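Local coordinates for protein putative ABC transporter (Thermobispora bispora, PDB 4PE6) that probably binds a carbohydrate or related solute for uptake by an ABC transporter, and holds (2R,3S)-2,3,4-trihydroxybutanoic acid in its pocket, at residues A38-E41 with E42-Q46; E163-E166 with T167-I171; C213-G216 with Y217-Q221; D297-A300 with S301-K304; W313-E316 with L317-Q321. All blocks are in the same frame, centred on the assembly; numbering follows the deposited sequence.

In the fold
All five interactions are local, made along a helix or at its end. Interaction 3 is the most buried: glycines, alanine and valine fill it, with an aspartate whose carboxylate accepts from a loop N-H. Interactions 1 and 2 lie in helices of two beta-alpha-beta units, on opposite sides of the chain's centre, with their charged residues on the outside; interaction 1 adds a bridging water, interaction 2 a salt bridge. Interaction 4, at the surface, is a helix end settled on a tryptophan, whereas interaction 5, partly buried, begins a helix with a threonine cap and an arginine pair. Interactions 1 and 5 both touch helix 263-275, and interactions 3 and 4 both touch helix 239-247.

Interaction 1: residues A38-E41 with E42-Q46; sequences AKFE and EAAKQ
F40 and A44 make the buried, closely packed side of this helical turn. The methyl CB of A44 sits over one face of the F40 ring, displaced toward its rim, with CZ of F40 4.3 Å from CB of A44. F40 holds CG anti to its backbone N (chi1 172°), which sets the ring beside its own carbonyl carbon and brings it close to the residue one turn on. A methyl suits that place: alanine covers part of the aromatic face and is small enough to fit against Y56. The backbone supplies the usual i to i+4 bonds, among them A44 N to F40 O at 2.8 Å.

The other side is looser and wet. E42 is fully extended, its CG trans to N (chi1 173°), and this carries its carboxylate outward. A water donates to K39 O at 2.6 Å and to E42 OE1 at 3.0 Å, tying the glutamate back to the preceding turn, while K39 O also accepts from A43 N at 3.0 Å. K39 NZ stands 4.7 Å from E42 OE1, too far for a bond; its salt bridge is to E307. Lysine and glutamate suit this side because their long chains carry the charges outward, K39 to E307 and E42 to the water.

Around the helix, F40 and A44 face strand 55-60 through V58 and Y56, and A43 rests on V265 and L268 of helix 263-275. This is the helix of the beta-alpha-beta unit formed by strand 20-25, helix 31-49 and strand 55-60.

Interaction 2: residues E163-E166 with T167-I171; sequences EMYE and TTKKI
E163-E166 and T167-I171 are successive turns of one regular helix, bonded from residue i to i+4: T168 N meets M164 O at 2.8 Å and K169 N meets Y165 O at 2.9 Å. E163 O is gripped twice, by T167 N and by T167 OG1 at 3.1 Å, which reach it from opposite faces of its plane; threonine suits a helix here because its hydroxyl can turn back to the carbonyl one turn earlier.

Outside, K169 serves two partners. Its CD lies over a face of the Y165 ring, 4.0 Å from the centroid, a CH-pi contact. A bend at chi3 (-64°) then turns NZ across to E166, where it forms a salt bridge of 3.0 Å to OE2, met on the syn side but 34° out of the carboxylate plane. The lysine thus spends its methylenes on the aromatic and its charge on the acid, while Y165 also has a cation-pi partner in R153.

Selenomethionine M164 lies on another side of the helix, against F128 and W131 of the ligand pocket. The whole is the helix of a beta-alpha-beta unit, strands 147-153 and 178-185 flanking it, as in type I periplasmic binding proteins.

Interaction 3: residues C213-G216 with Y217-Q221; sequences CGDG and YGVAQ
This is the start of a helix, an N-terminal turn where the loop after strand 209-211 enters helix 216-226 in a buried part of the periplasmic-binding-protein fold. D215 occupies the N-cap position, and its main chain begins the helical bonding: V219 N donates to D215 O at 3.1 Å, in the carbonyl plane, and A220 N follows to G216 O at 2.9 Å. V219 leans back over the cap, its CG2 3.5 Å from D215 O and 3.9 Å from D215 OD1. Valine suits the place because CG2 turns to the cap while the side chain also packs on V233 of strand 232-235.

In the loop just before the cap, G214 has a positive phi (47°), a conformation glycine adopts easily. Within the turn, alanine suits position A220, where its small methyl packs on Y244 of helix 239-247. That same Y244 makes an edge-to-face contact with the Y217 ring.

Although aspartate is a common N-cap residue, the D215 side chain makes no capping bond. A first-turn N-H finds its acceptor elsewhere, Y217 N donating to E236 OE1. C213, just upstream, is joined by a disulfide to C188, a residue of the ligand pocket. With CG held between its backbone N and carbonyl carbon (chi1 49°), D215 turns its carboxylate back on the loop, and C213 N donates to OD2 at 2.8 Å from above the carboxylate plane.

Interaction 4: residues D297-A300 with S301-K304; sequences DTWA and SVLK
The indole of W299 is the aromatic group of this contact, and V302 and L303 both come to its six-membered ring obliquely. CD2 of L303 is 3.8 Å from CE3 of W299, and CG2 of V302 is 4.0 Å from the same CE3, on which the two branched chains converge. The motif is the C-terminal end of a helix: helix 293-302 is weakly bonded at about 301-302, and by L303 the chain has left helical geometry.

L303 directs its side chain back at the turn it has just left. Its CG is anti to its own carbonyl carbon (chi1 -57°), which brings the isobutyl group across the tryptophan at a slant. Leucine suits the place because its branched end can lie against the CE3 side of the indole while the chain turns away, and L242 of helix 239-247 touches both it and W299. An alanine here would strip CG and both methyls from beside CE3, and would probably leave that part of the indole less covered and its ring freer to shift.

The indole is otherwise walled by I291, A309 and P337, consistent with its burial in an otherwise surface contact. Polar atoms at the end of the helix are shared out: W299 O accepts from both V302 N at 2.9 Å and L303 N at 3.0 Å. At D297 O the pattern repeats with one residue, for a serine can offer a second donor beside its N-H. S301 N and S301 OG, each 2.8 Å away, reach D297 O from opposite faces of its plane.

Interaction 5: residues W313-E316 with L317-Q321; sequences WTRE and LFRQQ
R315 and R319, one turn apart, bring their guanidinium groups together at the N-terminus of helix 315-327, where T314 is the N-cap. The planes are 42° apart, and NH2 of R319 lies above one face of the R315 group, toward its rim, 3.5 Å from R315 NE. R315 runs straight out, its first torsion placing CG opposite the backbone N (chi1 -158°). Both chains are extended, and their NH2 groups meet at D273 OD1, which takes a salt bridge from each. R315 NH2 is also paired with E276; arginine suits both sites because its flat head can be approached over a face while its N-H groups stay in reach of the carboxylates. Were R315 an alanine, D273 would probably keep one arginine fewer, E276 would lose this salt bridge, and R319 NH2 would be without the guanidinium face it lies against.

W313 and L317 are turned differently, their side chains crossing at about a right angle. CE3 of W313 is 4.0 Å from CB of L317, while NE1 hydrogen-bonds to D260 and the ring meets F286 edge-to-face.

At the cap, F318 N donates to T314 O at 2.9 Å, and threonine suits the position because its hydroxyl can replace a missing helical carbonyl. OG1 lies between its backbone N and carbonyl carbon (chi1 57°), and there it accepts from L317 N at 2.9 Å.

Interaction 1: residues A38-E41 with E42-Q46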
# COMPACT_ATOMS: atom_id res chain seq x y z
N ALA A 38 -11.53 2.44 4.31
CA ALA A 38 -12.17 3.53 5.04
C ALA A 38 -12.16 4.84 4.23
O ALA A 38 -13.19 5.49 4.11
CB ALA A 38 -11.53 3.69 6.41
N LYS A 39 -11.04 5.20 3.62
CA LYS A 39 -10.97 6.41 2.80
C LYS A 39 -11.88 6.33 1.58
O LYS A 39 -12.54 7.30 1.24
CB LYS A 39 -9.53 6.70 2.37
CG LYS A 39 -8.56 6.95 3.50
CD LYS A 39 -8.89 8.23 4.26
CE LYS A 39 -8.05 8.36 5.51
NZ LYS A 39 -7.96 9.77 5.93
N PHE A 40 -11.92 5.16 0.91
CA PHE A 40 -12.85 4.95 -0.19
C PHE A 40 -14.29 5.12 0.25
O PHE A 40 -15.07 5.77 -0.42
CB PHE A 40 -12.71 3.54 -0.81
CG PHE A 40 -13.79 3.24 -1.82
CD1 PHE A 40 -13.72 3.78 -3.11
CD2 PHE A 40 -14.89 2.47 -1.48
CE1 PHE A 40 -14.70 3.51 -4.04
CE2 PHE A 40 -15.89 2.21 -2.40
CZ PHE A 40 -15.79 2.74 -3.69
N GLU A 41 -14.65 4.50 1.37
CA GLU A 41 -16.03 4.53 1.81
C GLU A 41 -16.46 5.94 2.24
O GLU A 41 -17.56 6.37 1.92
CB GLU A 41 -16.24 3.54 2.95
CG GLU A 41 -16.32 2.11 2.47
CD GLU A 41 -16.44 1.11 3.60
OE1 GLU A 41 -15.98 1.41 4.72
OE2 GLU A 41 -16.96 0.00 3.36
N GLU A 42 -15.58 6.66 2.92
CA GLU A 42 -15.83 8.07 3.23
C GLU A 42 -16.00 8.89 1.95
O GLU A 42 -16.92 9.69 1.85
CB GLU A 42 -14.68 8.63 4.06
CG GLU A 42 -14.75 10.12 4.30
CD GLU A 42 -13.55 10.62 5.09
OE1 GLU A 42 -12.40 10.51 4.61
OE2 GLU A 42 -13.78 11.16 6.18
N ALA A 43 -15.12 8.71 0.97
CA ALA A 43 -15.23 9.48 -0.28
C ALA A 43 -16.49 9.12 -1.08
O ALA A 43 -17.12 9.99 -1.68
CB ALA A 43 -14.00 9.28 -1.14
N ALA A 44 -16.84 7.83 -1.09
CA ALA A 44 -18.00 7.35 -1.83
C ALA A 44 -19.29 7.89 -1.23
O ALA A 44 -20.18 8.34 -1.96
CB ALA A 44 -18.03 5.84 -1.83
N LYS A 45 -19.37 7.80 0.10
CA LYS A 45 -20.52 8.27 0.86
C LYS A 45 -20.76 9.75 0.56
O LYS A 45 -21.90 10.17 0.35
CB LYS A 45 -20.25 8.03 2.35
CG LYS A 45 -21.39 8.36 3.29
CD LYS A 45 -21.02 8.01 4.73
CE LYS A 45 -22.04 8.56 5.72
NZ LYS A 45 -23.39 7.93 5.61
N GLN A 46 -19.68 10.52 0.52
CA GLN A 46 -19.78 11.94 0.22
C GLN A 46 -20.20 12.14 -1.24
O GLN A 46 -21.07 12.96 -1.52
CB GLN A 46 -18.46 12.64 0.56
CG GLN A 46 -18.42 14.14 0.33
CD GLN A 46 -19.50 14.87 1.09
OE1 GLN A 46 -19.60 14.77 2.33
NE2 GLN A 46 -20.31 15.62 0.37
O HOH W 1 -11.87 9.77 1.75

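Interaction 2: residues E163-E166 with T167-I171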
# COMPACT_ATOMS: atom_id res chain seq x y z
N GLU A 163 7.45 -7.35 -6.82
CA GLU A 163 8.32 -6.33 -7.38
C GLU A 163 9.26 -5.76 -6.33
O GLU A 163 10.48 -5.58 -6.57
CB GLU A 163 7.52 -5.18 -8.01
CG GLU A 163 8.42 -4.16 -8.69
CD GLU A 163 7.72 -3.19 -9.62
OE1 GLU A 163 6.69 -2.60 -9.24
OE2 GLU A 163 8.24 -2.99 -10.73
N MSE A 164 8.70 -5.48 -5.14
CA MSE A 164 9.49 -4.91 -4.07
C MSE A 164 10.51 -5.88 -3.56
O MSE A 164 11.61 -5.47 -3.23
CB MSE A 164 8.59 -4.38 -2.95
CG MSE A 164 7.71 -3.27 -3.52
SE MSE A 164 6.82 -2.15 -2.14
CE MSE A 164 5.28 -3.26 -1.72
N TYR A 165 10.17 -7.17 -3.52
CA TYR A 165 11.12 -8.18 -3.04
C TYR A 165 12.34 -8.23 -3.99
O TYR A 165 13.49 -8.31 -3.54
CB TYR A 165 10.47 -9.58 -2.86
CG TYR A 165 11.39 -10.62 -2.24
CD1 TYR A 165 12.01 -10.38 -1.02
CD2 TYR A 165 11.65 -11.84 -2.88
CE1 TYR A 165 12.88 -11.31 -0.45
CE2 TYR A 165 12.52 -12.77 -2.32
CZ TYR A 165 13.11 -12.50 -1.09
OH TYR A 165 13.97 -13.38 -0.51
N GLU A 166 12.10 -8.17 -5.30
CA GLU A 166 13.21 -8.13 -6.24
C GLU A 166 14.05 -6.90 -5.99
O GLU A 166 15.29 -6.97 -6.03
CB GLU A 166 12.73 -8.13 -7.70
CG GLU A 166 12.01 -9.40 -8.10
CD GLU A 166 12.88 -10.62 -7.90
OE1 GLU A 166 14.01 -10.65 -8.45
OE2 GLU A 166 12.44 -11.55 -7.17
N THR A 167 13.40 -5.76 -5.75
CA THR A 167 14.13 -4.52 -5.50
C THR A 167 14.96 -4.66 -4.21
O THR A 167 16.15 -4.34 -4.20
CB THR A 167 13.19 -3.30 -5.40
OG1 THR A 167 12.42 -3.19 -6.59
CG2 THR A 167 13.97 -2.04 -5.23
N THR A 168 14.35 -5.17 -3.14
CA THR A 168 15.07 -5.34 -1.89
C THR A 168 16.30 -6.24 -2.07
O THR A 168 17.36 -5.93 -1.54
CB THR A 168 14.18 -5.94 -0.78
OG1 THR A 168 13.04 -5.10 -0.58
CG2 THR A 168 14.97 -6.02 0.52
N LYS A 169 16.16 -7.33 -2.82
CA LYS A 169 17.30 -8.22 -3.04
C LYS A 169 18.40 -7.51 -3.83
O LYS A 169 19.59 -7.62 -3.51
CB LYS A 169 16.88 -9.50 -3.75
CG LYS A 169 16.03 -10.44 -2.88
CD LYS A 169 15.76 -11.76 -3.59
CE LYS A 169 14.92 -11.57 -4.84
NZ LYS A 169 14.42 -12.86 -5.41
N LYS A 170 18.00 -6.76 -4.84
CA LYS A 170 18.95 -5.99 -5.65
C LYS A 170 19.77 -5.01 -4.83
O LYS A 170 20.99 -4.93 -4.96
CB LYS A 170 18.21 -5.25 -6.74
CG LYS A 170 19.14 -4.64 -7.76
CD LYS A 170 18.37 -3.80 -8.77
CE LYS A 170 19.33 -3.14 -9.76
NZ LYS A 170 18.96 -1.71 -9.98
N ILE A 171 19.10 -4.25 -3.98
CA ILE A 171 19.77 -3.31 -3.11
C ILE A 171 20.69 -4.05 -2.14
O ILE A 171 21.84 -3.64 -1.93
CB ILE A 171 18.76 -2.40 -2.38
CG1 ILE A 171 18.06 -1.50 -3.40
CG2 ILE A 171 19.43 -1.58 -1.28
CD1 ILE A 171 16.85 -0.77 -2.84

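Interaction 3: residues C213-G216 with Y217-Q221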
# COMPACT_ATOMS: atom_id res chain seq x y z
N CYS A 213 7.78 -4.22 5.43
CA CYS A 213 6.70 -3.56 4.73
C CYS A 213 5.77 -2.93 5.77
O CYS A 213 4.85 -3.58 6.25
CB CYS A 213 5.92 -4.58 3.90
SG CYS A 213 4.54 -3.87 2.98
N GLY A 214 6.07 -1.69 6.15
CA GLY A 214 5.24 -0.94 7.09
C GLY A 214 4.87 -1.78 8.31
O GLY A 214 3.71 -1.85 8.69
N ASP A 215 5.85 -2.41 8.94
CA ASP A 215 5.58 -3.37 10.01
C ASP A 215 6.49 -3.16 11.21
O ASP A 215 6.49 -3.99 12.13
CB ASP A 215 5.80 -4.77 9.46
CG ASP A 215 7.12 -4.90 8.72
OD1 ASP A 215 8.05 -4.14 9.09
OD2 ASP A 215 7.23 -5.73 7.77
N GLY A 216 7.24 -2.06 11.21
CA GLY A 216 8.27 -1.82 12.21
C GLY A 216 7.80 -1.78 13.66
O GLY A 216 8.56 -2.09 14.57
N TYR A 217 6.54 -1.40 13.90
CA TYR A 217 6.03 -1.35 15.29
C TYR A 217 5.93 -2.77 15.82
O TYR A 217 6.34 -3.04 16.93
CB TYR A 217 4.68 -0.64 15.39
CG TYR A 217 4.11 -0.55 16.79
CD1 TYR A 217 4.46 0.49 17.64
CD2 TYR A 217 3.24 -1.52 17.28
CE1 TYR A 217 3.94 0.57 18.94
CE2 TYR A 217 2.73 -1.46 18.56
CZ TYR A 217 3.08 -0.41 19.37
OH TYR A 217 2.55 -0.36 20.63
N GLY A 218 5.41 -3.68 15.01
CA GLY A 218 5.31 -5.10 15.36
C GLY A 218 6.66 -5.77 15.50
O GLY A 218 6.88 -6.57 16.40
N VAL A 219 7.57 -5.43 14.61
CA VAL A 219 8.93 -5.92 14.69
C VAL A 219 9.57 -5.47 16.03
O VAL A 219 10.13 -6.27 16.80
CB VAL A 219 9.73 -5.46 13.44
CG1 VAL A 219 11.22 -5.72 13.59
CG2 VAL A 219 9.18 -6.18 12.21
N ALA A 220 9.37 -4.20 16.37
CA ALA A 220 9.89 -3.67 17.62
C ALA A 220 9.36 -4.46 18.84
O ALA A 220 10.13 -4.82 19.72
CB ALA A 220 9.57 -2.18 17.72
N GLN A 221 8.06 -4.75 18.88
CA GLN A 221 7.48 -5.55 19.95
C GLN A 221 8.15 -6.92 20.06
O GLN A 221 8.37 -7.39 21.16
CB GLN A 221 5.98 -5.77 19.76
CG GLN A 221 5.07 -4.56 19.88
CD GLN A 221 3.66 -4.87 19.38
OE1 GLN A 221 3.45 -5.23 18.20
NE2 GLN A 221 2.67 -4.74 20.27

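Interaction 4: residues D297-A300 with S301-K304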
# COMPACT_ATOMS: atom_id res chain seq x y z
N ASP A 297 5.85 14.84 12.96
CA ASP A 297 4.95 15.47 13.91
C ASP A 297 3.70 15.99 13.21
O ASP A 297 2.59 15.86 13.73
CB ASP A 297 5.66 16.59 14.68
CG ASP A 297 6.88 16.09 15.45
OD1 ASP A 297 6.92 14.91 15.86
OD2 ASP A 297 7.82 16.89 15.65
N THR A 298 3.87 16.56 12.02
CA THR A 298 2.74 17.03 11.23
C THR A 298 1.74 15.87 11.02
O THR A 298 0.56 16.00 11.32
CB THR A 298 3.15 17.64 9.86
OG1 THR A 298 3.40 16.60 8.91
CG2 THR A 298 4.40 18.52 9.97
N TRP A 299 2.23 14.73 10.52
CA TRP A 299 1.35 13.57 10.36
C TRP A 299 0.78 13.10 11.70
O TRP A 299 -0.42 12.86 11.82
CB TRP A 299 2.07 12.42 9.67
CG TRP A 299 2.11 12.55 8.19
CD1 TRP A 299 3.21 12.78 7.41
CD2 TRP A 299 1.00 12.43 7.29
NE1 TRP A 299 2.84 12.80 6.07
CE2 TRP A 299 1.49 12.60 5.98
CE3 TRP A 299 -0.37 12.19 7.47
CZ2 TRP A 299 0.66 12.53 4.85
CZ3 TRP A 299 -1.19 12.14 6.36
CH2 TRP A 299 -0.67 12.30 5.07
N ALA A 300 1.64 12.98 12.71
CA ALA A 300 1.22 12.50 14.03
C ALA A 300 0.14 13.38 14.66
O ALA A 300 -0.67 12.90 15.43
CB ALA A 300 2.41 12.40 14.97
N SER A 301 0.11 14.66 14.30
CA SER A 301 -0.90 15.57 14.81
C SER A 301 -2.28 15.24 14.28
O SER A 301 -3.27 15.51 14.95
CB SER A 301 -0.57 17.01 14.44
OG SER A 301 0.64 17.39 15.07
N VAL A 302 -2.35 14.68 13.08
CA VAL A 302 -3.65 14.44 12.44
C VAL A 302 -4.13 13.00 12.51
O VAL A 302 -5.33 12.77 12.56
CB VAL A 302 -3.69 14.93 10.97
CG1 VAL A 302 -3.59 16.44 10.92
CG2 VAL A 302 -2.59 14.29 10.12
N LEU A 303 -3.22 12.03 12.51
CA LEU A 303 -3.63 10.63 12.39
C LEU A 303 -4.06 10.06 13.71
O LEU A 303 -3.35 10.19 14.71
CB LEU A 303 -2.47 9.77 11.89
CG LEU A 303 -1.84 10.18 10.56
CD1 LEU A 303 -0.61 9.32 10.35
CD2 LEU A 303 -2.83 10.04 9.42
N LYS A 304 -5.20 9.38 13.70
CA LYS A 304 -5.59 8.51 14.80
C LYS A 304 -4.62 7.32 14.84
O LYS A 304 -3.94 7.05 13.83
CB LYS A 304 -7.03 8.05 14.62
CG LYS A 304 -8.03 9.21 14.65
CD LYS A 304 -9.47 8.74 14.76
CE LYS A 304 -9.93 7.99 13.51
NZ LYS A 304 -10.01 8.84 12.29

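Interaction 5: residues W313-E316 with L317-Q321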
# COMPACT_ATOMS: atom_id res chain seq x y z
N TRP A 313 -7.12 13.04 -1.85
CA TRP A 313 -7.49 13.31 -3.23
C TRP A 313 -8.90 13.86 -3.33
O TRP A 313 -9.85 13.26 -2.84
CB TRP A 313 -7.35 12.05 -4.10
CG TRP A 313 -6.00 11.51 -4.07
CD1 TRP A 313 -5.59 10.40 -3.39
CD2 TRP A 313 -4.84 12.05 -4.71
NE1 TRP A 313 -4.24 10.22 -3.57
CE2 TRP A 313 -3.76 11.22 -4.37
CE3 TRP A 313 -4.61 13.16 -5.53
CZ2 TRP A 313 -2.47 11.45 -4.83
CZ3 TRP A 313 -3.32 13.40 -5.99
CH2 TRP A 313 -2.26 12.55 -5.64
N THR A 314 -9.01 15.04 -3.92
CA THR A 314 -10.27 15.57 -4.39
C THR A 314 -10.32 15.24 -5.87
O THR A 314 -9.31 14.88 -6.48
CB THR A 314 -10.35 17.09 -4.20
OG1 THR A 314 -9.25 17.73 -4.87
CG2 THR A 314 -10.32 17.46 -2.70
N ARG A 315 -11.49 15.35 -6.45
CA ARG A 315 -11.62 15.18 -7.87
C ARG A 315 -10.68 16.15 -8.62
O ARG A 315 -10.05 15.77 -9.61
CB ARG A 315 -13.07 15.38 -8.28
CG ARG A 315 -13.38 14.71 -9.59
CD ARG A 315 -14.84 14.80 -9.97
NE ARG A 315 -15.09 13.94 -11.11
CZ ARG A 315 -16.26 13.75 -11.70
NH1 ARG A 315 -17.34 14.38 -11.27
NH2 ARG A 315 -16.35 12.92 -12.73
N GLU A 316 -10.57 17.38 -8.12
CA GLU A 316 -9.68 18.37 -8.73
C GLU A 316 -8.18 18.01 -8.60
O GLU A 316 -7.43 18.11 -9.58
CB GLU A 316 -9.96 19.78 -8.15
CG GLU A 316 -9.70 20.90 -9.15
CD GLU A 316 -10.36 20.64 -10.51
OE1 GLU A 316 -11.61 20.53 -10.56
OE2 GLU A 316 -9.63 20.51 -11.52
N LEU A 317 -7.76 17.58 -7.41
CA LEU A 317 -6.36 17.16 -7.24
C LEU A 317 -6.05 15.94 -8.09
O LEU A 317 -4.98 15.85 -8.68
CB LEU A 317 -6.01 16.89 -5.76
CG LEU A 317 -5.88 18.14 -4.88
CD1 LEU A 317 -5.69 17.74 -3.42
CD2 LEU A 317 -4.75 19.05 -5.34
N PHE A 318 -7.01 15.01 -8.17
CA PHE A 318 -6.88 13.87 -9.08
C PHE A 318 -6.58 14.32 -10.52
O PHE A 318 -5.60 13.89 -11.12
CB PHE A 318 -8.13 13.00 -9.06
CG PHE A 318 -8.18 12.01 -10.19
CD1 PHE A 318 -7.40 10.88 -10.15
CD2 PHE A 318 -8.97 12.25 -11.30
CE1 PHE A 318 -7.40 9.98 -11.20
CE2 PHE A 318 -8.98 11.35 -12.36
CZ PHE A 318 -8.20 10.21 -12.30
N ARG A 319 -7.45 15.19 -11.05
CA ARG A 319 -7.30 15.69 -12.41
C ARG A 319 -5.97 16.40 -12.64
O ARG A 319 -5.35 16.23 -13.70
CB ARG A 319 -8.48 16.60 -12.79
CG ARG A 319 -9.73 15.81 -13.15
CD ARG A 319 -10.92 16.72 -13.36
NE ARG A 319 -12.14 15.98 -13.65
CZ ARG A 319 -13.34 16.53 -13.75
NH1 ARG A 319 -13.49 17.83 -13.59
NH2 ARG A 319 -14.39 15.77 -14.03
N GLN A 320 -5.53 17.18 -11.65
CA GLN A 320 -4.22 17.83 -11.71
C GLN A 320 -3.11 16.81 -11.91
O GLN A 320 -2.22 17.01 -12.73
CB GLN A 320 -3.92 18.61 -10.44
CG GLN A 320 -4.62 19.95 -10.31
CD GLN A 320 -4.27 20.63 -8.99
OE1 GLN A 320 -3.14 20.50 -8.49
NE2 GLN A 320 -5.24 21.35 -8.42
N GLN A 321 -3.14 15.74 -11.12
CA GLN A 321 -2.11 14.70 -11.22
C GLN A 321 -2.16 14.00 -12.57
O GLN A 321 -1.11 13.71 -13.14
CB GLN A 321 -2.23 13.66 -10.09
CG GLN A 321 -1.30 12.45 -10.23
CD GLN A 321 0.15 12.74 -9.86
OE1 GLN A 321 0.46 13.71 -9.17
NE2 GLN A 321 1.06 11.86 -10.30